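Local coordinates for protein monomethylamine methyltransferase mtmB1 (Methanosarcina barkeri, PDB 1NTH) that catalyses methyl transfer from monomethylamine to the cobalt of a corrinoid protein, an early step in methane formation from methylamine, at residues D28-P33 with G266-G270; L39-L45 with K64-M69; V157-M161 with P204-L208; T184-K188 with C218-T223. All blocks are in the same frame, centred on the assembly; numbering follows the deposited sequence. Where two conformers were deposited one is given.

Interaction 1 (D28-P33 with G266-G270); sequences DLMKIP and GYAGG
D28 lies flat on the ring of Y267. Its CB sits over the middle of the ring, 3.4 Å from the centroid and almost on the ring normal, and the carboxylate continues across the same face with its plane within 1° of the ring plane. CG of D28 comes to 3.5 Å from CE2 of Y267. With CG beside the backbone N (chi1 -55°), the carboxylate reaches from the ring centre out over CE2, OD1 towards CD2 and OD2 towards CZ. OD1 forms a salt bridge with K237, which probably favours the charged form of D28, while OD2 is joined to Y267 OH through a water that donates to the carboxylate. A second water lies within hydrogen-bonding distance of both D28 O and Y267 O, though it has more acceptors around it than protons to give. L29 adds a light, oblique touch from CD2, 4.3 Å from CE1 of Y267. Further along, I32 lays its CG2 branch beside A268, with 4.4 Å between CG2 and CB, and also packs on L236. P33 brings the side of its ring to the Y267 carbonyl, CB lying 3.2 Å from O. Its own carbonyl is linked to A268 O by a third water, which donates to both at 2.9 Å and 2.6 Å respectively. No direct hydrogen bond crosses the contact; solvent makes the polar links. Helix 24-42, with a wider pi-type turn at 28-31 and a kink, thus packs against the loop that leads from strand 263-264 into helix 271-288, a beta-alpha connection of the TIM barrel.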
loop_
_atom_site.group_PDB
_atom_site.type_symbol
_atom_site.label_atom_id
_atom_site.label_comp_id
_atom_site.label_asym_id
_atom_site.label_seq_id
_atom_site.Cartn_x
_atom_site.Cartn_y
_atom_site.Cartn_z
ATOM N N ASP A 28 -1.473 39.845 -28.722
ATOM C CA ASP A 28 -1.532 39.039 -29.940
ATOM C C ASP A 28 -1.192 39.744 -31.242
ATOM O O ASP A 28 -0.566 39.157 -32.122
ATOM C CB ASP A 28 -2.922 38.433 -30.127
ATOM C CG ASP A 28 -3.386 37.637 -28.932
ATOM O OD1 ASP A 28 -2.528 37.066 -28.225
ATOM O OD2 ASP A 28 -4.615 37.574 -28.718
ATOM N N LEU A 29 -1.628 40.990 -31.368
ATOM C CA LEU A 29 -1.425 41.742 -32.599
ATOM C C LEU A 29 -0.258 42.719 -32.600
ATOM O O LEU A 29 -0.013 43.389 -33.607
ATOM C CB LEU A 29 -2.716 42.492 -32.941
ATOM C CG LEU A 29 -3.999 41.655 -32.877
ATOM C CD1 LEU A 29 -5.196 42.533 -33.223
ATOM C CD2 LEU A 29 -3.902 40.472 -33.830
ATOM N N MET A 30 0.469 42.799 -31.489
ATOM C CA MET A 30 1.592 43.718 -31.408
ATOM C C MET A 30 2.832 43.181 -30.693
ATOM O O MET A 30 3.851 42.930 -31.326
ATOM C CB MET A 30 1.142 45.028 -30.751
ATOM C CG MET A 30 2.254 46.048 -30.554
ATOM S SD MET A 30 1.645 47.629 -29.922
ATOM C CE MET A 30 1.391 47.218 -28.185
ATOM N N LYS A 31 2.748 42.997 -29.379
ATOM C CA LYS A 31 3.903 42.536 -28.620
ATOM C C LYS A 31 4.550 41.246 -29.125
ATOM O O LYS A 31 5.759 41.207 -29.360
ATOM C CB LYS A 31 3.537 42.408 -27.139
ATOM C CG LYS A 31 3.232 43.756 -26.487
ATOM C CD LYS A 31 2.911 43.618 -25.011
ATOM C CE LYS A 31 2.565 44.966 -24.394
ATOM N NZ LYS A 31 3.700 45.923 -24.482
ATOM N N ILE A 32 3.754 40.200 -29.302
ATOM C CA ILE A 32 4.290 38.927 -29.777
ATOM C C ILE A 32 4.830 38.988 -31.206
ATOM O O ILE A 32 5.993 38.670 -31.444
ATOM C CB ILE A 32 3.228 37.805 -29.670
ATOM C CG1 ILE A 32 2.944 37.509 -28.193
ATOM C CG2 ILE A 32 3.708 36.546 -30.383
ATOM C CD1 ILE A 32 4.155 37.029 -27.419
ATOM N N PRO A 33 4.000 39.402 -32.179
ATOM C CA PRO A 33 4.515 39.461 -33.551
ATOM C C PRO A 33 5.717 40.393 -33.733
ATOM O O PRO A 33 6.619 40.093 -34.511
ATOM C CB PRO A 33 3.292 39.890 -34.367
ATOM C CG PRO A 33 2.476 40.672 -33.382
ATOM C CD PRO A 33 2.592 39.831 -32.127
ATOM N N GLY A 266 0.093 31.997 -37.331
ATOM C CA GLY A 266 -0.666 32.579 -36.238
ATOM C C GLY A 266 -0.132 33.931 -35.808
ATOM O O GLY A 266 0.443 34.658 -36.616
ATOM N N TYR A 267 -0.300 34.267 -34.533
ATOM C CA TYR A 267 0.150 35.559 -34.022
ATOM C C TYR A 267 1.644 35.837 -34.161
ATOM O O TYR A 267 2.048 36.992 -34.302
ATOM C CB TYR A 267 -0.250 35.725 -32.552
ATOM C CG TYR A 267 -1.736 35.640 -32.287
ATOM C CD1 TYR A 267 -2.654 36.309 -33.101
ATOM C CD2 TYR A 267 -2.226 34.908 -31.206
ATOM C CE1 TYR A 267 -4.026 36.244 -32.843
ATOM C CE2 TYR A 267 -3.588 34.838 -30.940
ATOM C CZ TYR A 267 -4.483 35.507 -31.760
ATOM O OH TYR A 267 -5.831 35.433 -31.488
ATOM N N ALA A 268 2.466 34.794 -34.121
ATOM C CA ALA A 268 3.911 34.974 -34.229
ATOM C C ALA A 268 4.366 35.264 -35.653
ATOM O O ALA A 268 5.320 36.010 -35.870
ATOM C CB ALA A 268 4.630 33.741 -33.707
ATOM N N GLY A 269 3.681 34.666 -36.621
ATOM C CA GLY A 269 4.048 34.864 -38.007
ATOM C C GLY A 269 4.409 33.569 -38.717
ATOM O O GLY A 269 3.742 32.546 -38.542
ATOM N N GLY A 270 5.483 33.615 -39.502
ATOM C CA GLY A 270 5.917 32.462 -40.273
ATOM C C GLY A 270 6.702 31.366 -39.571
ATOM O O GLY A 270 6.653 31.230 -38.347
HETATM O O HOH W 1 -0.323 38.871 -34.922
HETATM O O HOH W 2 -6.365 35.381 -28.818
HETATM O O HOH W 3 5.883 38.409 -36.719
#

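Interaction 2 (L39-L45 with K64-M69); sequences LKQKYGL and KAGFEM
L39 and A65 bring the backbones of helices 24-42 and 56-73 closest, with their CA atoms 5.8 Å apart, about a turn before the first helix ends in a Schellman motif at G44. L39 spreads its two methyls over the second helix: CD1 enters beside the A65 carbonyl and lies 3.7 Å from M69 CB, while CD2 rests against the E68 carboxylate, 3.3 Å from OE2. A65 presents CB to Y43 CD1 at 3.9 Å and to L45 CD1. The two helices form a helical hairpin packed beside the TIM barrel, and L39, L45 and M69 all reach I276 of helix 271-288, so this apolar seam extends into a third helix. On its outer side E68 gathers the polar groups. Its CG is anti to the backbone N (chi1 -162°) and the chain is extended beyond it, which carries the carboxylate across to the end of the first helix. There, in the conformer given, OE1 accepts from Y43 OH at 2.7 Å, nearly in line with its C-O bond, and from K42 NZ at 2.9 Å on the syn side; K42 and E68 each have a second conformer. The lysine, extended and approaching from the opposite direction, completes the salt bridge with a weak bond to OE2. Two donors on one oxygen hold this carboxylate conformer, its plane turned 69° from the tyrosine ring. K64 crosses that ring at about a right angle, its CB 3.7 Å from Y43 CE2.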
loop_
_atom_site.group_PDB
_atom_site.type_symbol
_atom_site.label_atom_id
_atom_site.label_comp_id
_atom_site.label_asym_id
_atom_site.label_seq_id
_atom_site.Cartn_x
_atom_site.Cartn_y
_atom_site.Cartn_z
ATOM N N LEU A 39 13.504 39.454 -33.443
ATOM C CA LEU A 39 14.500 38.431 -33.159
ATOM C C LEU A 39 14.902 37.628 -34.391
ATOM O O LEU A 39 16.069 37.247 -34.535
ATOM C CB LEU A 39 13.985 37.510 -32.053
ATOM C CG LEU A 39 13.755 38.250 -30.730
ATOM C CD1 LEU A 39 13.124 37.311 -29.710
ATOM C CD2 LEU A 39 15.076 38.800 -30.211
ATOM N N LYS A 40 13.955 37.370 -35.288
ATOM C CA LYS A 40 14.280 36.624 -36.497
ATOM C C LYS A 40 15.331 37.380 -37.306
ATOM O O LYS A 40 16.313 36.801 -37.766
ATOM C CB LYS A 40 13.043 36.411 -37.373
ATOM C CG LYS A 40 13.380 35.719 -38.690
ATOM C CD LYS A 40 12.194 35.620 -39.625
ATOM C CE LYS A 40 12.603 34.969 -40.937
ATOM N NZ LYS A 40 11.465 34.855 -41.886
ATOM N N GLN A 41 15.126 38.682 -37.469
ATOM C CA GLN A 41 16.061 39.492 -38.239
ATOM C C GLN A 41 17.371 39.743 -37.495
ATOM O O GLN A 41 18.448 39.637 -38.079
ATOM C CB GLN A 41 15.401 40.822 -38.624
ATOM C CG GLN A 41 16.247 41.726 -39.524
ATOM C CD GLN A 41 16.788 41.020 -40.759
ATOM O OE1 GLN A 41 16.154 40.118 -41.313
ATOM N NE2 GLN A 41 17.965 41.444 -41.205
ATOM N N LYS A 42 17.286 40.066 -36.209
ATOM C CA LYS A 42 18.486 40.321 -35.424
ATOM C C LYS A 42 19.438 39.131 -35.401
ATOM O O LYS A 42 20.654 39.310 -35.447
ATOM C CB LYS A 42 18.092 40.672 -33.984
ATOM C CG LYS A 42 19.238 40.629 -32.980
ATOM C CD LYS A 42 18.733 40.787 -31.550
ATOM C CE LYS A 42 19.862 40.626 -30.543
ATOM N NZ LYS A 42 19.395 40.795 -29.139
ATOM N N TYR A 43 18.895 37.920 -35.343
ATOM C CA TYR A 43 19.738 36.727 -35.331
ATOM C C TYR A 43 19.901 36.121 -36.720
ATOM O O TYR A 43 20.578 35.108 -36.886
ATOM C CB TYR A 43 19.174 35.677 -34.366
ATOM C CG TYR A 43 19.386 36.025 -32.912
ATOM C CD1 TYR A 43 18.380 36.633 -32.163
ATOM C CD2 TYR A 43 20.607 35.770 -32.292
ATOM C CE1 TYR A 43 18.586 36.978 -30.827
ATOM C CE2 TYR A 43 20.825 36.112 -30.960
ATOM C CZ TYR A 43 19.811 36.713 -30.236
ATOM O OH TYR A 43 20.024 37.043 -28.918
ATOM N N GLY A 44 19.282 36.749 -37.716
ATOM C CA GLY A 44 19.379 36.263 -39.082
ATOM C C GLY A 44 18.958 34.819 -39.265
ATOM O O GLY A 44 19.607 34.061 -39.987
ATOM N N LEU A 45 17.862 34.429 -38.626
ATOM C CA LEU A 45 17.390 33.055 -38.735
ATOM C C LEU A 45 16.874 32.720 -40.129
ATOM O O LEU A 45 16.049 33.437 -40.692
ATOM C CB LEU A 45 16.300 32.786 -37.694
ATOM C CG LEU A 45 16.705 33.037 -36.240
ATOM C CD1 LEU A 45 15.543 32.671 -35.322
ATOM C CD2 LEU A 45 17.941 32.217 -35.890
ATOM N N LYS A 64 19.081 31.267 -28.589
ATOM C CA LYS A 64 19.197 32.590 -27.988
ATOM C C LYS A 64 17.951 33.419 -28.275
ATOM O O LYS A 64 17.480 34.154 -27.412
ATOM C CB LYS A 64 20.443 33.305 -28.514
ATOM C CG LYS A 64 21.741 32.696 -28.009
ATOM C CD LYS A 64 22.940 33.463 -28.549
ATOM C CE LYS A 64 24.242 32.907 -27.998
ATOM N NZ LYS A 64 25.430 33.642 -28.518
ATOM N N ALA A 65 17.418 33.289 -29.485
ATOM C CA ALA A 65 16.211 34.019 -29.871
ATOM C C ALA A 65 15.025 33.584 -29.007
ATOM O O ALA A 65 14.267 34.418 -28.510
ATOM C CB ALA A 65 15.900 33.774 -31.342
ATOM N N GLY A 66 14.867 32.274 -28.836
ATOM C CA GLY A 66 13.775 31.763 -28.023
ATOM C C GLY A 66 13.884 32.215 -26.577
ATOM O O GLY A 66 12.886 32.576 -25.951
ATOM N N PHE A 67 15.103 32.187 -26.045
ATOM C CA PHE A 67 15.359 32.607 -24.673
ATOM C C PHE A 67 15.007 34.088 -24.535
ATOM O O PHE A 67 14.322 34.493 -23.594
ATOM C CB PHE A 67 16.840 32.400 -24.334
ATOM C CG PHE A 67 17.185 32.653 -22.886
ATOM C CD1 PHE A 67 17.467 31.591 -22.029
ATOM C CD2 PHE A 67 17.253 33.950 -22.385
ATOM C CE1 PHE A 67 17.811 31.818 -20.697
ATOM C CE2 PHE A 67 17.595 34.190 -21.054
ATOM C CZ PHE A 67 17.877 33.120 -20.206
ATOM N N GLU A 68 15.472 34.894 -25.487
ATOM C CA GLU A 68 15.221 36.331 -25.447
ATOM C C GLU A 68 13.744 36.661 -25.619
ATOM O O GLU A 68 13.242 37.618 -25.029
ATOM C CB GLU A 68 16.038 37.033 -26.536
ATOM C CG GLU A 68 16.189 38.534 -26.327
ATOM C CD GLU A 68 17.016 39.199 -27.414
ATOM O OE1 GLU A 68 18.004 38.585 -27.877
ATOM O OE2 GLU A 68 16.685 40.341 -27.795
ATOM N N MET A 69 13.047 35.872 -26.428
ATOM C CA MET A 69 11.619 36.081 -26.629
ATOM C C MET A 69 10.908 35.960 -25.282
ATOM O O MET A 69 10.109 36.816 -24.900
ATOM C CB MET A 69 11.086 35.018 -27.594
ATOM C CG MET A 69 9.615 35.141 -27.951
ATOM S SD MET A 69 9.296 36.442 -29.161
ATOM C CE MET A 69 7.518 36.515 -29.116
#

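Interaction 3 (V157-M161 with P204-L208); sequences VNGVM and PETSL
E205 and T206 carry the second segment's side of this buried contact, in which a loop of the TIM-barrel enzyme packs against the chain entering short strand 160-161, itself paired in parallel with strand 134-135. E205 folds back, its chain bent at chi2 (-52°), so that the methylene groups do the touching. CG lies 3.3 Å from N158 O and also meets N158 CB, while CB faces V160 CG2 at 3.9 Å. The carboxylate continues past the contact to E229, where E205 OE2 lies close to E229 OE2, two like charges side by side. The E205 carbonyl, in turn, is brushed by V160 CG2, 3.7 Å from O. E183 of helix 174-193 bridges the two segments: its OE1 pairs with N158 ND2 and with E205 N, and its OE2 with T206 OG1. The next residue, T206, approaches the strand most closely, its CA 4.6 Å from that of V160. Its CG2 lies 3.8 Å from M161 O, and OG1 stands beside the backbone N (chi1 -56°), facing the strand. There OG1 accepts the M161 N-H at 2.9 Å, in a nearly straight bond of 171°.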
loop_
_atom_site.group_PDB
_atom_site.type_symbol
_atom_site.label_atom_id
_atom_site.label_comp_id
_atom_site.label_asym_id
_atom_site.label_seq_id
_atom_site.Cartn_x
_atom_site.Cartn_y
_atom_site.Cartn_z
ATOM N N VAL A 157 -2.301 7.588 -24.642
ATOM C CA VAL A 157 -2.723 8.980 -24.537
ATOM C C VAL A 157 -4.246 8.888 -24.647
ATOM O O VAL A 157 -4.792 8.437 -25.655
ATOM C CB VAL A 157 -2.129 9.893 -25.641
ATOM C CG1 VAL A 157 -2.273 9.264 -27.016
ATOM C CG2 VAL A 157 -2.823 11.247 -25.589
ATOM N N ASN A 158 -4.922 9.306 -23.584
ATOM C CA ASN A 158 -6.373 9.218 -23.482
ATOM C C ASN A 158 -7.238 9.921 -24.519
ATOM O O ASN A 158 -6.902 10.994 -25.022
ATOM C CB ASN A 158 -6.822 9.705 -22.103
ATOM C CG ASN A 158 -6.163 8.945 -20.966
ATOM O OD1 ASN A 158 -5.365 8.028 -21.188
ATOM N ND2 ASN A 158 -6.497 9.324 -19.739
ATOM N N GLY A 159 -8.374 9.297 -24.807
ATOM C CA GLY A 159 -9.342 9.879 -25.715
ATOM C C GLY A 159 -10.329 10.627 -24.828
ATOM O O GLY A 159 -10.208 10.599 -23.597
ATOM N N VAL A 160 -11.301 11.293 -25.438
ATOM C CA VAL A 160 -12.311 12.048 -24.704
ATOM C C VAL A 160 -13.640 11.295 -24.726
ATOM O O VAL A 160 -14.081 10.853 -25.782
ATOM C CB VAL A 160 -12.517 13.450 -25.344
ATOM C CG1 VAL A 160 -13.814 14.078 -24.847
ATOM C CG2 VAL A 160 -11.331 14.347 -25.011
ATOM N N MET A 161 -14.269 11.146 -23.563
ATOM C CA MET A 161 -15.559 10.461 -23.478
ATOM C C MET A 161 -16.641 11.417 -23.981
ATOM O O MET A 161 -16.799 12.504 -23.430
ATOM C CB MET A 161 -15.880 10.079 -22.025
ATOM C CG MET A 161 -14.892 9.117 -21.370
ATOM S SD MET A 161 -15.413 8.601 -19.703
ATOM C CE MET A 161 -16.706 7.401 -20.117
ATOM N N PRO A 204 -5.595 14.322 -17.727
ATOM C CA PRO A 204 -6.962 13.924 -18.089
ATOM C C PRO A 204 -7.443 14.726 -19.296
ATOM O O PRO A 204 -7.214 15.934 -19.379
ATOM C CB PRO A 204 -7.749 14.236 -16.823
ATOM C CG PRO A 204 -7.089 15.484 -16.338
ATOM C CD PRO A 204 -5.605 15.197 -16.536
ATOM N N GLU A 205 -8.126 14.061 -20.218
ATOM C CA GLU A 205 -8.581 14.717 -21.440
ATOM C C GLU A 205 -10.025 15.204 -21.495
ATOM O O GLU A 205 -10.296 16.276 -22.038
ATOM C CB GLU A 205 -8.330 13.792 -22.632
ATOM C CG GLU A 205 -6.868 13.427 -22.846
ATOM C CD GLU A 205 -5.976 14.646 -22.906
ATOM O OE1 GLU A 205 -6.367 15.636 -23.559
ATOM O OE2 GLU A 205 -4.878 14.614 -22.308
ATOM N N THR A 206 -10.949 14.423 -20.950
ATOM C CA THR A 206 -12.364 14.788 -20.994
ATOM C C THR A 206 -12.701 16.054 -20.207
ATOM O O THR A 206 -13.569 16.834 -20.614
ATOM C CB THR A 206 -13.247 13.623 -20.494
ATOM O OG1 THR A 206 -12.964 12.450 -21.267
ATOM C CG2 THR A 206 -14.727 13.958 -20.650
ATOM N N SER A 207 -12.017 16.261 -19.086
ATOM C CA SER A 207 -12.253 17.438 -18.255
ATOM C C SER A 207 -11.593 18.670 -18.861
ATOM O O SER A 207 -10.505 18.581 -19.433
ATOM C CB SER A 207 -11.710 17.202 -16.843
ATOM O OG SER A 207 -10.404 16.653 -16.893
ATOM N N LEU A 208 -12.250 19.819 -18.727
ATOM C CA LEU A 208 -11.722 21.070 -19.266
ATOM C C LEU A 208 -11.480 22.123 -18.186
ATOM O O LEU A 208 -10.613 22.986 -18.338
ATOM C CB LEU A 208 -12.679 21.634 -20.323
ATOM C CG LEU A 208 -12.979 20.741 -21.531
ATOM C CD1 LEU A 208 -13.959 21.454 -22.455
ATOM C CD2 LEU A 208 -11.691 20.409 -22.268
#

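Interaction 4 (T184-K188 with C218-T223); sequences TRLIK and CTGGMT
R185 grips the type II beta turn C218-G221 by the carbonyl of T219, joining helix 174-193 of the TIM-barrel chain to the loop before strand 227-231. Two guanidinium nitrogens bond side-on to T219 O, NE at 2.9 Å and NH2 at 3.0 Å. The oxygen lies in the guanidinium plane; NH2 meets it on a lone pair in the carbonyl plane, whereas NE is tilted from that plane. C218 SG lies over one guanidinium face, off towards its rim, 3.6 Å from NE. NH2 has a second acceptor in G251 O of a neighbouring subunit, so the group that holds the turn also serves the assembly. The G220 carbonyl is met by a CA-H...O contact from R185 CA and by a water that donates to both G220 O and R185 O. K188, with its chain extended beyond CG, gives NZ to G221 O at 2.9 Å from a direction tilted 35° out of the carbonyl plane, and its charge is balanced by a salt bridge to D226. T184, one residue before the arginine, packs on the end of the turn: CG2 lies 3.5 Å from the G221 carbonyl carbon, and OG1, which has a weak hydrogen bond with N158 ND2, is 3.2 Å from M222 CG. Within the turn, G221 N donates to C218 O at 2.9 Å.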
loop_
_atom_site.group_PDB
_atom_site.type_symbol
_atom_site.label_atom_id
_atom_site.label_comp_id
_atom_site.label_asym_id
_atom_site.label_seq_id
_atom_site.Cartn_x
_atom_site.Cartn_y
_atom_site.Cartn_z
ATOM N N THR A 184 -9.664 7.439 -17.084
ATOM C CA THR A 184 -8.481 6.614 -16.885
ATOM C C THR A 184 -8.795 5.262 -16.257
ATOM O O THR A 184 -8.112 4.279 -16.542
ATOM C CB THR A 184 -7.418 7.360 -16.055
ATOM O OG1 THR A 184 -6.979 8.512 -16.790
ATOM C CG2 THR A 184 -6.206 6.469 -15.790
ATOM N N ARG A 185 -9.817 5.199 -15.408
ATOM C CA ARG A 185 -10.179 3.918 -14.803
ATOM C C ARG A 185 -10.539 2.932 -15.914
ATOM O O ARG A 185 -10.095 1.784 -15.903
ATOM C CB ARG A 185 -11.352 4.089 -13.830
ATOM C CG ARG A 185 -10.927 4.636 -12.475
ATOM C CD ARG A 185 -12.111 4.996 -11.581
ATOM N NE ARG A 185 -11.668 5.261 -10.213
ATOM C CZ ARG A 185 -12.378 5.915 -9.296
ATOM N NH1 ARG A 185 -13.581 6.389 -9.588
ATOM N NH2 ARG A 185 -11.875 6.093 -8.080
ATOM N N LEU A 186 -11.328 3.383 -16.885
ATOM C CA LEU A 186 -11.710 2.518 -17.999
ATOM C C LEU A 186 -10.515 2.174 -18.885
ATOM O O LEU A 186 -10.368 1.035 -19.333
ATOM C CB LEU A 186 -12.786 3.190 -18.859
ATOM C CG LEU A 186 -14.161 3.393 -18.225
ATOM C CD1 LEU A 186 -15.064 4.141 -19.197
ATOM C CD2 LEU A 186 -14.762 2.039 -17.863
ATOM N N ILE A 187 -9.665 3.162 -19.148
ATOM C CA ILE A 187 -8.502 2.945 -19.997
ATOM C C ILE A 187 -7.523 1.954 -19.383
ATOM O O ILE A 187 -6.997 1.083 -20.083
ATOM C CB ILE A 187 -7.804 4.282 -20.319
ATOM C CG1 ILE A 187 -8.715 5.103 -21.239
ATOM C CG2 ILE A 187 -6.454 4.034 -20.981
ATOM C CD1 ILE A 187 -8.255 6.533 -21.467
ATOM N N LYS A 188 -7.283 2.061 -18.079
ATOM C CA LYS A 188 -6.379 1.111 -17.461
ATOM C C LYS A 188 -7.022 -0.269 -17.447
ATOM O O LYS A 188 -6.328 -1.283 -17.469
ATOM C CB LYS A 188 -5.976 1.580 -16.056
ATOM C CG LYS A 188 -5.021 2.765 -16.136
ATOM C CD LYS A 188 -4.472 3.189 -14.787
ATOM C CE LYS A 188 -3.453 4.307 -14.979
ATOM N NZ LYS A 188 -2.835 4.757 -13.693
ATOM N N CYS A 218 -7.063 9.499 -8.755
ATOM C CA CYS A 218 -7.909 8.677 -7.898
ATOM C C CYS A 218 -7.500 7.214 -7.955
ATOM O O CYS A 218 -6.768 6.798 -8.855
ATOM C CB CYS A 218 -9.378 8.807 -8.318
ATOM S SG CYS A 218 -9.731 8.244 -9.998
ATOM N N THR A 219 -7.977 6.440 -6.986
ATOM C CA THR A 219 -7.662 5.019 -6.940
ATOM C C THR A 219 -8.204 4.345 -8.187
ATOM O O THR A 219 -9.381 4.494 -8.523
ATOM C CB THR A 219 -8.279 4.352 -5.700
ATOM O OG1 THR A 219 -7.716 4.936 -4.521
ATOM C CG2 THR A 219 -7.995 2.857 -5.699
ATOM N N GLY A 220 -7.338 3.608 -8.875
ATOM C CA GLY A 220 -7.745 2.926 -10.088
ATOM C C GLY A 220 -7.641 3.823 -11.304
ATOM O O GLY A 220 -7.702 3.352 -12.443
ATOM N N GLY A 221 -7.480 5.121 -11.062
ATOM C CA GLY A 221 -7.370 6.073 -12.156
ATOM C C GLY A 221 -5.962 6.618 -12.311
ATOM O O GLY A 221 -4.987 5.879 -12.189
ATOM N N MET A 222 -5.848 7.915 -12.582
ATOM C CA MET A 222 -4.536 8.523 -12.744
ATOM C C MET A 222 -3.746 8.517 -11.441
ATOM O O MET A 222 -4.300 8.743 -10.362
ATOM C CB MET A 222 -4.667 9.958 -13.261
ATOM C CG MET A 222 -5.151 10.039 -14.693
ATOM S SD MET A 222 -4.920 11.683 -15.396
ATOM C CE MET A 222 -3.133 11.675 -15.665
ATOM N N THR A 223 -2.453 8.240 -11.551
ATOM C CA THR A 223 -1.568 8.215 -10.391
ATOM C C THR A 223 -0.270 8.939 -10.752
ATOM O O THR A 223 -0.109 9.397 -11.885
ATOM C CB THR A 223 -1.263 6.768 -9.940
ATOM O OG1 THR A 223 -0.561 6.798 -8.690
ATOM C CG2 THR A 223 -0.424 6.045 -10.979
HETATM O O HOH W 4 -9.061 0.796 -13.499
#

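How the interactions relate
The four contacts form two pairs. Interactions 1 and 2 share helix 24-42; their centres are 14 Å apart, and they touch where M69 CE meets I32 O. Interactions 3 and 4 lie 12 Å apart, centre to centre, and alternate along the chain: strand 160-161, helix 174-193, then the two loops that follow. N158 ND2 and T184 OG1 probably share a weak hydrogen bond there, and N158 also packs on I187. The pairs are well separated, with interactions 2 and 4 having centres about 43 Å apart on opposite sides of the chain's centre. Interaction 1 spans the other three in sequence, tying helix 24-42, near the N-terminus, to a loop of the TIM barrel, while interaction 4 alone reaches neighbouring subunits.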